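Local coordinates for NanS-p (Escherichia phage vB_EcoP_24B, PDB 6YP6), which is probably a carbohydrate esterase of the NanS-p type, encoded by a Shiga-toxin phage, and probably binds sugar, at residues A[36-41]-A[208-213]; A[116-121]-A[127-132]; A[143-146]-A[152-155]; A[156-161]-A[166-171]. All coordinates share one frame; numbering follows the deposited sequence.

Contact 1: residues A[36-41]-A[208-213]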
loop_
_atom_site.group_PDB
_atom_site.type_symbol
_atom_site.label_atom_id
_atom_site.label_comp_id
_atom_site.label_asym_id
_atom_site.label_seq_id
_atom_site.Cartn_x
_atom_site.Cartn_y
_atom_site.Cartn_z
ATOM N N GLU A 36 -9.537 -2.142 18.788
ATOM C CA GLU A 36 -9.731 -1.010 17.895
ATOM C C GLU A 36 -9.720 -1.411 16.424
ATOM O O GLU A 36 -9.867 -0.544 15.558
ATOM C CB GLU A 36 -8.684 0.067 18.177
ATOM C CG GLU A 36 -8.877 0.743 19.530
ATOM C CD GLU A 36 -7.771 1.724 19.858
ATOM O OE1 GLU A 36 -6.656 1.571 19.316
ATOM O OE2 GLU A 36 -8.014 2.649 20.657
ATOM N N GLY A 37 -9.570 -2.701 16.123
ATOM C CA GLY A 37 -9.840 -3.176 14.784
ATOM C C GLY A 37 -11.325 -3.185 14.492
ATOM O O GLY A 37 -12.156 -3.218 15.397
ATOM N N THR A 38 -11.670 -3.129 13.208
ATOM C CA THR A 38 -13.074 -3.231 12.824
ATOM C C THR A 38 -13.598 -4.607 13.216
ATOM O O THR A 38 -12.961 -5.630 12.953
ATOM C CB THR A 38 -13.229 -2.977 11.322
ATOM O OG1 THR A 38 -12.760 -1.653 11.026
ATOM C CG2 THR A 38 -14.680 -3.115 10.904
ATOM N N GLY A 39 -14.748 -4.630 13.884
ATOM C CA GLY A 39 -15.245 -5.879 14.425
ATOM C C GLY A 39 -14.353 -6.507 15.470
ATOM O O GLY A 39 -14.509 -7.693 15.775
ATOM N N GLY A 40 -13.409 -5.749 16.024
ATOM C CA GLY A 40 -12.496 -6.296 17.002
ATOM C C GLY A 40 -11.427 -7.207 16.441
ATOM O O GLY A 40 -10.821 -7.966 17.206
ATOM N N LYS A 41 -11.156 -7.133 15.138
ATOM C CA LYS A 41 -10.271 -8.066 14.465
ATOM C C LYS A 41 -9.201 -7.329 13.677
ATOM O O LYS A 41 -9.352 -6.159 13.315
ATOM C CB LYS A 41 -11.055 -8.947 13.474
ATOM C CG LYS A 41 -12.138 -9.781 14.112
ATOM C CD LYS A 41 -11.541 -10.858 14.988
ATOM C CE LYS A 41 -12.604 -11.795 15.522
ATOM N NZ LYS A 41 -11.976 -12.968 16.183
ATOM N N LEU A 208 -0.278 -5.039 11.868
ATOM C CA LEU A 208 -1.663 -5.479 11.909
ATOM C C LEU A 208 -2.421 -4.734 10.820
ATOM O O LEU A 208 -2.348 -3.504 10.729
ATOM C CB LEU A 208 -2.302 -5.190 13.266
ATOM C CG LEU A 208 -2.109 -6.259 14.339
ATOM C CD1 LEU A 208 -0.665 -6.468 14.662
ATOM C CD2 LEU A 208 -2.898 -5.871 15.577
ATOM N N ILE A 209 -3.149 -5.475 10.001
ATOM C CA ILE A 209 -3.961 -4.906 8.933
ATOM C C ILE A 209 -5.429 -5.078 9.290
ATOM O O ILE A 209 -5.883 -6.192 9.567
ATOM C CB ILE A 209 -3.652 -5.577 7.581
ATOM C CG1 ILE A 209 -2.182 -5.469 7.222
ATOM C CG2 ILE A 209 -4.574 -5.018 6.495
ATOM C CD1 ILE A 209 -1.731 -4.108 6.978
ATOM N N ASP A 210 -6.169 -3.978 9.272
ATOM C CA ASP A 210 -7.619 -3.987 9.433
ATOM C C ASP A 210 -8.298 -4.211 8.085
ATOM O O ASP A 210 -9.188 -5.059 7.960
ATOM C CB ASP A 210 -8.041 -2.636 10.027
ATOM C CG ASP A 210 -9.428 -2.647 10.615
ATOM O OD1 ASP A 210 -9.805 -3.660 11.238
ATOM O OD2 ASP A 210 -10.117 -1.603 10.543
ATOM N N SER A 211 -7.875 -3.449 7.079
ATOM C CA SER A 211 -8.450 -3.534 5.751
ATOM C C SER A 211 -7.465 -2.981 4.732
ATOM O O SER A 211 -6.592 -2.165 5.050
ATOM C CB SER A 211 -9.755 -2.739 5.683
ATOM O OG SER A 211 -9.515 -1.367 5.936
ATOM N N ILE A 212 -7.636 -3.447 3.491
ATOM C CA ILE A 212 -6.991 -2.912 2.294
ATOM C C ILE A 212 -8.080 -2.862 1.237
ATOM O O ILE A 212 -8.831 -3.829 1.095
ATOM C CB ILE A 212 -5.869 -3.836 1.778
ATOM C CG1 ILE A 212 -4.790 -4.056 2.832
ATOM C CG2 ILE A 212 -5.255 -3.283 0.487
ATOM C CD1 ILE A 212 -3.875 -5.214 2.525
ATOM N N ALA A 213 -8.177 -1.772 0.486
ATOM C CA ALA A 213 -9.178 -1.742 -0.570
ATOM C C ALA A 213 -8.765 -0.803 -1.690
ATOM O O ALA A 213 -8.005 0.146 -1.482
ATOM C CB ALA A 213 -10.556 -1.308 -0.053
HETATM O O HOH W 1 -11.205 -5.907 10.724
#
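Asp210 meets Thr38 through both oxygens of its carboxylate, and this pairing carries most of the contact. Thr38 N donates to Asp210 OD1 at 2.8 Å, and the hydroxyl Thr38 OG1 donates to Asp210 OD2 at 2.7 Å. Both donors arrive on syn sides, 21° and 17° out of the carboxylate plane respectively, so one threonine occupies both oxygens. A torsion explains the pairing: with chi1 at -61°, OG1 stands beside the threonine's own backbone N and faces the same acid. A second, weak bond runs from Thr38 N to Asp210 OD2 at 3.4 Å. OD2 also forms a salt bridge with Arg76, whose NH1 in addition reaches the carbonyl of Glu36; rotation of the carboxylate is thus restrained by both loop and strand partners. Asp210 sits where strand 207-216 turns a corner, and with Ser211 it faces Arg76 in a classic beta bulge. The partner lies in the loop between strands 28-33 and 41-46. Gly40 N bonds to Gly37 O at 2.9 Å, closing a type II turn; Lys41 N bonds to Thr38 O at 3.2 Å, closing an overlapping type I' turn. Gly39 and Gly40 supply the positive phi angles that these turns need. Beside the acid a water lies 2.7 Å from Asp210 OD1 and 2.9 Å from Thr38 O, placed to donate to either oxygen.

Contact 2: residues A[116-121]-A[127-132]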
loop_
_atom_site.group_PDB
_atom_site.type_symbol
_atom_site.label_atom_id
_atom_site.label_comp_id
_atom_site.label_asym_id
_atom_site.label_seq_id
_atom_site.Cartn_x
_atom_site.Cartn_y
_atom_site.Cartn_z
ATOM N N ALA A 116 3.345 2.777 -5.826
ATOM C CA ALA A 116 4.705 2.343 -5.503
ATOM C C ALA A 116 5.086 3.042 -4.202
ATOM O O ALA A 116 5.982 3.889 -4.156
ATOM C CB ALA A 116 5.687 2.641 -6.627
ATOM N N PHE A 117 4.325 2.744 -3.162
ATOM C CA PHE A 117 4.333 3.530 -1.944
ATOM C C PHE A 117 4.770 2.662 -0.778
ATOM O O PHE A 117 4.262 1.551 -0.619
ATOM C CB PHE A 117 2.925 4.074 -1.660
ATOM C CG PHE A 117 2.286 4.760 -2.841
ATOM C CD1 PHE A 117 2.980 5.699 -3.571
ATOM C CD2 PHE A 117 1.004 4.435 -3.237
ATOM C CE1 PHE A 117 2.391 6.325 -4.680
ATOM C CE2 PHE A 117 0.410 5.057 -4.320
ATOM C CZ PHE A 117 1.101 5.993 -5.042
ATOM N N TYR A 118 5.710 3.144 0.029
ATOM C CA TYR A 118 6.188 2.350 1.147
ATOM C C TYR A 118 6.198 3.163 2.426
ATOM O O TYR A 118 6.229 4.398 2.430
ATOM C CB TYR A 118 7.548 1.692 0.846
ATOM C CG TYR A 118 8.714 2.630 0.634
ATOM C CD1 TYR A 118 8.968 3.200 -0.613
ATOM C CD2 TYR A 118 9.577 2.934 1.668
ATOM C CE1 TYR A 118 10.045 4.053 -0.803
ATOM C CE2 TYR A 118 10.655 3.778 1.489
ATOM C CZ TYR A 118 10.878 4.342 0.248
ATOM O OH TYR A 118 11.921 5.207 0.015
ATOM N N ILE A 119 6.169 2.417 3.519
ATOM C CA ILE A 119 6.049 2.954 4.863
ATOM C C ILE A 119 7.291 2.506 5.633
ATOM O O ILE A 119 7.617 1.312 5.657
ATOM C CB ILE A 119 4.751 2.461 5.528
ATOM C CG1 ILE A 119 3.520 2.897 4.738
ATOM C CG2 ILE A 119 4.689 2.928 6.979
ATOM C CD1 ILE A 119 2.252 2.216 5.183
ATOM N N GLN A 120 7.992 3.471 6.233
ATOM C CA GLN A 120 9.303 3.271 6.832
ATOM C C GLN A 120 9.469 4.307 7.930
ATOM O O GLN A 120 8.984 5.429 7.788
ATOM C CB GLN A 120 10.375 3.493 5.752
ATOM C CG GLN A 120 11.811 3.292 6.196
ATOM C CD GLN A 120 12.807 3.801 5.187
ATOM O OE1 GLN A 120 12.500 4.707 4.402
ATOM N NE2 GLN A 120 14.015 3.239 5.202
ATOM N N THR A 121 10.181 3.963 9.001
ATOM C CA THR A 121 10.550 4.981 9.972
ATOM C C THR A 121 11.914 5.562 9.633
ATOM O O THR A 121 12.799 4.864 9.138
ATOM C CB THR A 121 10.586 4.443 11.404
ATOM O OG1 THR A 121 11.379 3.251 11.488
ATOM C CG2 THR A 121 9.211 4.121 11.906
ATOM N N ASN A 127 6.987 7.416 8.107
ATOM C CA ASN A 127 6.880 8.143 6.852
ATOM C C ASN A 127 6.241 7.303 5.753
ATOM O O ASN A 127 6.331 6.071 5.748
ATOM C CB ASN A 127 8.275 8.570 6.408
ATOM C CG ASN A 127 8.909 9.517 7.383
ATOM O OD1 ASN A 127 8.222 10.320 8.025
ATOM N ND2 ASN A 127 10.217 9.420 7.523
ATOM N N VAL A 128 5.620 8.016 4.813
ATOM C CA VAL A 128 5.080 7.458 3.582
ATOM C C VAL A 128 5.934 7.983 2.436
ATOM O O VAL A 128 6.074 9.200 2.281
ATOM C CB VAL A 128 3.618 7.871 3.366
ATOM C CG1 VAL A 128 3.080 7.206 2.114
ATOM C CG2 VAL A 128 2.745 7.566 4.562
ATOM N N MET A 129 6.487 7.075 1.626
ATOM C CA MET A 129 7.450 7.390 0.591
ATOM C C MET A 129 6.966 6.861 -0.753
ATOM O O MET A 129 6.242 5.872 -0.821
ATOM C CB MET A 129 8.789 6.694 0.908
ATOM C CG MET A 129 9.364 7.016 2.269
ATOM S SD MET A 129 9.861 8.734 2.508
ATOM C CE MET A 129 11.168 8.891 1.312
ATOM N N TYR A 130 7.406 7.521 -1.823
ATOM C CA TYR A 130 7.120 7.119 -3.198
ATOM C C TYR A 130 8.404 6.613 -3.826
ATOM O O TYR A 130 9.368 7.372 -3.973
ATOM C CB TYR A 130 6.561 8.316 -3.970
ATOM C CG TYR A 130 6.090 8.073 -5.387
ATOM C CD1 TYR A 130 5.760 6.817 -5.862
ATOM C CD2 TYR A 130 5.940 9.145 -6.252
ATOM C CE1 TYR A 130 5.303 6.631 -7.170
ATOM C CE2 TYR A 130 5.502 8.973 -7.549
ATOM C CZ TYR A 130 5.176 7.719 -8.009
ATOM O OH TYR A 130 4.752 7.565 -9.311
ATOM N N HIS A 131 8.410 5.333 -4.202
ATOM C CA HIS A 131 9.570 4.706 -4.839
ATOM C C HIS A 131 9.545 5.006 -6.336
ATOM O O HIS A 131 9.182 4.176 -7.176
ATOM C CB HIS A 131 9.546 3.214 -4.577
ATOM C CG HIS A 131 10.800 2.498 -4.976
ATOM N ND1 HIS A 131 11.067 1.215 -4.553
ATOM C CD2 HIS A 131 11.861 2.871 -5.735
ATOM C CE1 HIS A 131 12.232 0.827 -5.045
ATOM N NE2 HIS A 131 12.730 1.806 -5.774
ATOM N N ASN A 132 9.918 6.236 -6.672
ATOM C CA ASN A 132 9.899 6.669 -8.061
ATOM C C ASN A 132 11.268 7.134 -8.545
ATOM O O ASN A 132 11.360 7.644 -9.664
ATOM C CB ASN A 132 8.830 7.733 -8.330
ATOM C CG ASN A 132 9.217 9.084 -7.803
ATOM O OD1 ASN A 132 9.902 9.218 -6.793
ATOM N ND2 ASN A 132 8.761 10.118 -8.495
HETATM O O HOH W 2 11.775 7.553 5.717
#
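Met129 lays its CB over one face of the Tyr118 ring, a CH-pi contact with CB 3.4 Å from the ring centroid. The carbon is displaced toward the rim and nearest to Tyr118 CZ, at 3.2 Å. Tyr118 CG lies between the backbone N and carbonyl carbon (chi1 64°), which folds the ring across to its partner strand. His131 CB comes up at the edge of the same ring, while the phenol OH is bonded to Asn139. On the opposite face of the sheet, Phe117 and Tyr130 form an oblique aromatic pair, planes at 52°, touching at Phe117 CE1 and Tyr130 CD1, 3.6 Å apart. At the edge of the Tyr130 ring, in its plane, lies Ala116 O, 3.4 Å from CD1. Backbone bonds form the ladder: Tyr118 and Met129 exchange two, Gln120 and Asn127 another two, and His131 N closes on Ala116 O at 2.8 Å. Among the polar side chains, one water bridges the two strands, donating to Gln120 OE1 at 3.2 Å and accepting from Asn127 ND2 at 3.0 Å; Asn86 takes Gln120 NE2, and Asp122 takes Asn127 ND2. The strand directions differ by 149°, and four antiparallel bridges run unbroken, the register of a twisted beta hairpin. Ala116 and Phe117 form a classic bulge against Phe92, and His131 centres an inverse gamma turn as strand 125-130 ends.

Contact 3: residues A[143-146]-A[152-155]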
loop_
_atom_site.group_PDB
_atom_site.type_symbol
_atom_site.label_atom_id
_atom_site.label_comp_id
_atom_site.label_asym_id
_atom_site.label_seq_id
_atom_site.Cartn_x
_atom_site.Cartn_y
_atom_site.Cartn_z
ATOM N N GLY A 143 4.598 12.210 2.919
ATOM C CA GLY A 143 4.045 12.724 4.154
ATOM C C GLY A 143 4.499 11.856 5.307
ATOM O O GLY A 143 5.283 10.927 5.144
ATOM N N THR A 144 3.986 12.194 6.483
ATOM C CA THR A 144 4.331 11.475 7.694
ATOM C C THR A 144 3.094 11.325 8.556
ATOM O O THR A 144 2.219 12.191 8.565
ATOM C CB THR A 144 5.450 12.197 8.466
ATOM O OG1 THR A 144 5.798 11.433 9.615
ATOM C CG2 THR A 144 5.042 13.589 8.941
ATOM N N PHE A 145 3.051 10.235 9.315
ATOM C CA PHE A 145 2.069 10.046 10.371
ATOM C C PHE A 145 2.500 10.708 11.666
ATOM O O PHE A 145 1.763 10.643 12.650
ATOM C CB PHE A 145 1.842 8.553 10.633
ATOM C CG PHE A 145 1.380 7.782 9.422
ATOM C CD1 PHE A 145 2.300 7.181 8.588
ATOM C CD2 PHE A 145 0.031 7.636 9.122
ATOM C CE1 PHE A 145 1.912 6.467 7.480
ATOM C CE2 PHE A 145 -0.363 6.912 7.990
ATOM C CZ PHE A 145 0.585 6.343 7.176
ATOM N N GLY A 146 3.665 11.342 11.683
ATOM C CA GLY A 146 4.196 11.927 12.889
ATOM C C GLY A 146 5.080 10.954 13.646
ATOM O O GLY A 146 5.537 9.930 13.117
ATOM N N TRP A 152 -3.382 2.698 15.684
ATOM C CA TRP A 152 -3.955 2.553 14.358
ATOM C C TRP A 152 -3.788 3.835 13.549
ATOM O O TRP A 152 -3.902 4.951 14.072
ATOM C CB TRP A 152 -5.443 2.198 14.459
ATOM C CG TRP A 152 -5.688 0.797 14.883
ATOM C CD1 TRP A 152 -5.987 0.346 16.131
ATOM C CD2 TRP A 152 -5.630 -0.355 14.042
ATOM N NE1 TRP A 152 -6.124 -1.028 16.116
ATOM C CE2 TRP A 152 -5.900 -1.478 14.842
ATOM C CE3 TRP A 152 -5.360 -0.548 12.686
ATOM C CZ2 TRP A 152 -5.913 -2.771 14.328
ATOM C CZ3 TRP A 152 -5.371 -1.828 12.192
ATOM C CH2 TRP A 152 -5.650 -2.926 13.005
ATOM N N HIS A 153 -3.569 3.650 12.245
ATOM C CA HIS A 153 -3.462 4.728 11.276
ATOM C C HIS A 153 -4.221 4.350 10.016
ATOM O O HIS A 153 -4.446 3.166 9.741
ATOM C CB HIS A 153 -1.998 5.023 10.932
ATOM C CG HIS A 153 -1.231 5.502 12.112
ATOM N ND1 HIS A 153 -1.295 6.800 12.557
ATOM C CD2 HIS A 153 -0.464 4.835 13.003
ATOM C CE1 HIS A 153 -0.580 6.916 13.663
ATOM N NE2 HIS A 153 -0.049 5.741 13.941
ATOM N N THR A 154 -4.579 5.365 9.242
ATOM C CA THR A 154 -5.158 5.158 7.931
ATOM C C THR A 154 -4.319 5.861 6.878
ATOM O O THR A 154 -3.735 6.926 7.118
ATOM C CB THR A 154 -6.616 5.645 7.855
ATOM O OG1 THR A 154 -6.675 7.054 8.099
ATOM C CG2 THR A 154 -7.473 4.915 8.863
ATOM N N LEU A 155 -4.271 5.250 5.698
ATOM C CA LEU A 155 -3.548 5.810 4.573
ATOM C C LEU A 155 -4.401 5.604 3.336
ATOM O O LEU A 155 -4.893 4.498 3.112
ATOM C CB LEU A 155 -2.198 5.101 4.408
ATOM C CG LEU A 155 -1.342 5.542 3.224
ATOM C CD1 LEU A 155 -0.979 7.007 3.322
ATOM C CD2 LEU A 155 -0.071 4.688 3.148
#
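Two flat groups, the rings of Phe145 and His153, lean on each other obliquely, with centroids 5.2 Å apart and planes at 59°. Over one face of the imidazole stands Phe145 CB, 4.1 Å from His153 ND1. The phenyl ring offers its edge to the strand beyond: Thr154 O lies in the ring plane, 3.5 Å from Phe145 CE2, and Leu155 CB also sits near that plane, 4.1 Å from Phe145 CZ. Next to CE2 on the ring, Phe145 CD2 meets His153 CB at 3.8 Å from an oblique direction. One phenylalanine therefore touches three consecutive residues of strand 152-159, with its CD2, CE2 and CZ atoms facing His153, Thr154 and Leu155 in turn. Phe145 CG is anti to the carbonyl carbon (chi1 -58°), which carries the ring outward across the gap. The imidazole is held from beyond the contact: His153 ND1 bonds to Asp172 and NE2 to Asp149, and this pair of partners fixes its rotation. No hydrogen bond crosses between the segments. On the phenylalanine side, Gly146 N donates to Thr144 OG1 at 3.0 Å, an ST turn made where strand 140-147 turns a corner. The strand axes, 9.4 Å apart at their closest, are too widely spaced for sheet neighbours, as expected of packing between the layers of a beta sandwich. Strand 140-147 is an edge strand of the seven-stranded sheet, paired with strand 125-130; strand 152-159 runs between 71-79 and 166-171 in the other sheet, where Phe77 meets the Phe145 ring edge-to-face and Ile171 packs beside it.

Contact 4: residues A[156-161]-A[166-171]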
loop_
_atom_site.group_PDB
_atom_site.type_symbol
_atom_site.label_atom_id
_atom_site.label_comp_id
_atom_site.label_asym_id
_atom_site.label_seq_id
_atom_site.Cartn_x
_atom_site.Cartn_y
_atom_site.Cartn_z
ATOM N N ALA A 156 -4.576 6.635 2.532
ATOM C CA ALA A 156 -5.273 6.499 1.267
ATOM C C ALA A 156 -4.544 7.321 0.221
ATOM O O ALA A 156 -3.820 8.273 0.539
ATOM C CB ALA A 156 -6.739 6.913 1.364
ATOM N N PHE A 157 -4.761 6.936 -1.035
ATOM C CA PHE A 157 -4.253 7.645 -2.205
ATOM C C PHE A 157 -5.465 7.904 -3.081
ATOM O O PHE A 157 -6.062 6.963 -3.604
ATOM C CB PHE A 157 -3.198 6.805 -2.913
ATOM C CG PHE A 157 -2.024 6.528 -2.036
ATOM C CD1 PHE A 157 -1.001 7.453 -1.928
ATOM C CD2 PHE A 157 -1.973 5.391 -1.259
ATOM C CE1 PHE A 157 0.074 7.232 -1.088
ATOM C CE2 PHE A 157 -0.893 5.157 -0.427
ATOM C CZ PHE A 157 0.129 6.088 -0.338
ATOM N N ARG A 158 -5.854 9.169 -3.189
ATOM C CA ARG A 158 -7.076 9.573 -3.870
ATOM C C ARG A 158 -6.767 10.020 -5.292
ATOM O O ARG A 158 -5.938 10.913 -5.509
ATOM C CB ARG A 158 -7.792 10.694 -3.108
ATOM C CG ARG A 158 -9.173 11.008 -3.661
ATOM C CD ARG A 158 -9.957 12.016 -2.805
ATOM N NE ARG A 158 -9.299 13.318 -2.811
ATOM C CZ ARG A 158 -8.756 13.924 -1.757
ATOM N NH1 ARG A 158 -8.819 13.395 -0.535
ATOM N NH2 ARG A 158 -8.139 15.080 -1.938
ATOM N N PHE A 159 -7.452 9.398 -6.253
ATOM C CA PHE A 159 -7.390 9.711 -7.674
ATOM C C PHE A 159 -8.601 10.571 -8.031
ATOM O O PHE A 159 -9.718 10.299 -7.595
ATOM C CB PHE A 159 -7.406 8.413 -8.495
ATOM C CG PHE A 159 -6.131 7.596 -8.396
ATOM C CD1 PHE A 159 -5.801 6.910 -7.228
ATOM C CD2 PHE A 159 -5.265 7.519 -9.466
ATOM C CE1 PHE A 159 -4.636 6.185 -7.133
ATOM C CE2 PHE A 159 -4.099 6.772 -9.383
ATOM C CZ PHE A 159 -3.787 6.111 -8.218
ATOM N N ALA A 160 -8.371 11.616 -8.827
ATOM C CA ALA A 160 -9.407 12.607 -9.096
ATOM C C ALA A 160 -10.285 12.267 -10.285
ATOM O O ALA A 160 -11.389 12.813 -10.406
ATOM C CB ALA A 160 -8.772 13.978 -9.356
ATOM N N GLY A 161 -9.834 11.402 -11.168
ATOM C CA GLY A 161 -10.580 11.095 -12.368
ATOM C C GLY A 161 -10.110 11.938 -13.535
ATOM O O GLY A 161 -9.126 12.683 -13.465
ATOM N N GLN A 166 -2.476 13.065 -10.981
ATOM C CA GLN A 166 -2.219 13.806 -9.753
ATOM C C GLN A 166 -3.029 13.201 -8.616
ATOM O O GLN A 166 -4.263 13.297 -8.597
ATOM C CB GLN A 166 -2.579 15.271 -9.962
ATOM C CG GLN A 166 -2.415 16.106 -8.721
ATOM C CD GLN A 166 -2.625 17.547 -9.037
ATOM O OE1 GLN A 166 -3.770 17.987 -9.242
ATOM N NE2 GLN A 166 -1.545 18.297 -9.138
ATOM N N VAL A 167 -2.321 12.623 -7.646
ATOM C CA VAL A 167 -2.878 11.845 -6.545
ATOM C C VAL A 167 -2.717 12.639 -5.259
ATOM O O VAL A 167 -1.718 13.331 -5.057
ATOM C CB VAL A 167 -2.124 10.498 -6.445
ATOM C CG1 VAL A 167 -2.560 9.682 -5.250
ATOM C CG2 VAL A 167 -2.334 9.695 -7.710
ATOM N N THR A 168 -3.711 12.545 -4.381
ATOM C CA THR A 168 -3.605 13.181 -3.078
ATOM C C THR A 168 -3.480 12.112 -2.010
ATOM O O THR A 168 -4.387 11.273 -1.872
ATOM C CB THR A 168 -4.803 14.089 -2.788
ATOM O OG1 THR A 168 -4.900 15.078 -3.813
ATOM C CG2 THR A 168 -4.634 14.805 -1.439
ATOM N N PRO A 169 -2.394 12.096 -1.242
ATOM C CA PRO A 169 -2.310 11.170 -0.112
ATOM C C PRO A 169 -3.182 11.683 1.019
ATOM O O PRO A 169 -3.295 12.891 1.228
ATOM C CB PRO A 169 -0.827 11.209 0.254
ATOM C CG PRO A 169 -0.393 12.632 -0.108
ATOM C CD PRO A 169 -1.269 13.057 -1.255
ATOM N N VAL A 170 -3.818 10.762 1.732
ATOM C CA VAL A 170 -4.690 11.078 2.856
ATOM C C VAL A 170 -4.140 10.312 4.050
ATOM O O VAL A 170 -4.128 9.072 4.049
ATOM C CB VAL A 170 -6.157 10.721 2.585
ATOM C CG1 VAL A 170 -7.029 11.333 3.660
ATOM C CG2 VAL A 170 -6.589 11.195 1.201
ATOM N N ILE A 171 -3.652 11.034 5.048
ATOM C CA ILE A 171 -2.903 10.478 6.163
ATOM C C ILE A 171 -3.730 10.708 7.420
ATOM O O ILE A 171 -3.969 11.854 7.818
ATOM C CB ILE A 171 -1.504 11.104 6.257
ATOM C CG1 ILE A 171 -0.692 10.707 5.012
ATOM C CG2 ILE A 171 -0.797 10.688 7.528
ATOM C CD1 ILE A 171 0.614 11.462 4.835
HETATM O O HOH W 3 -6.002 13.983 -6.215
HETATM O O HOH W 4 -5.792 11.594 -9.904
#
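Val167 serves two phenylalanines at once, one with each methyl. Its CG2 lies over a face of the Phe159 ring, 3.9 Å from the centroid and 15° off the normal, a CH-pi contact displaced toward the rim. Its CG1 comes to the edge of the Phe157 ring and touches Phe157 CB at 3.8 Å. A chi1 of 175° splits the methyls this way, placing CG1 anti to the backbone N and CG2 beside it. Pro169 adds CB, 4.3 Å from Phe157 CE1, while the Phe157 ring stacks on Phe117 of the facing sheet. These residues line the interior side of an antiparallel beta hairpin, strands 152-159 and 166-171, whose directions differ by 149°. Its ladder consists of reciprocal bonds between Ala156 and Val170 and between Arg158 and Thr168, with Val170 N to Ala156 O at 2.8 Å. The other surface begins with Ala156 against Val170 and continues to Arg158, which runs alongside Thr168. Thr168 CB lies over one face of the guanidinium, Arg158 NH2 is 3.6 Å from Thr168 CG2, and NH1 reaches on toward Val170 CG2 and forms a salt bridge with Asp175. Farther along, toward the hairpin's loop, water joins the strands. One molecule accepts from Thr168 OG1 at 2.9 Å and donates to the carbonyl oxygens of Arg158 and Gln166; another accepts from Ala160 N at 2.8 Å beside Gln166 O.

Overall arrangement
From the N terminus, the turn at 36-41 opens contact 1, which closes only at 208-213 and so spans all the others. Within it, contacts 2, 3 and 4 follow in series without crossing. Contact 2 closes the hairpin of strands 113-121 and 125-130 in the seven-stranded sheet; contact 3 the crossing from strand 140-147 to strand 152-159 in the other sheet; contact 4 the hairpin that 152-159 makes with 166-171. Contacts 1 and 3 meet at Trp152, packed on Glu36 and Asp210. Contacts 2 and 3 join at Val128 N and Gly143 O, a probable hydrogen bond; 2 and 4 meet across the sandwich, Val128 against Phe157; 3 and 4 join where Leu155 lies beside Val170.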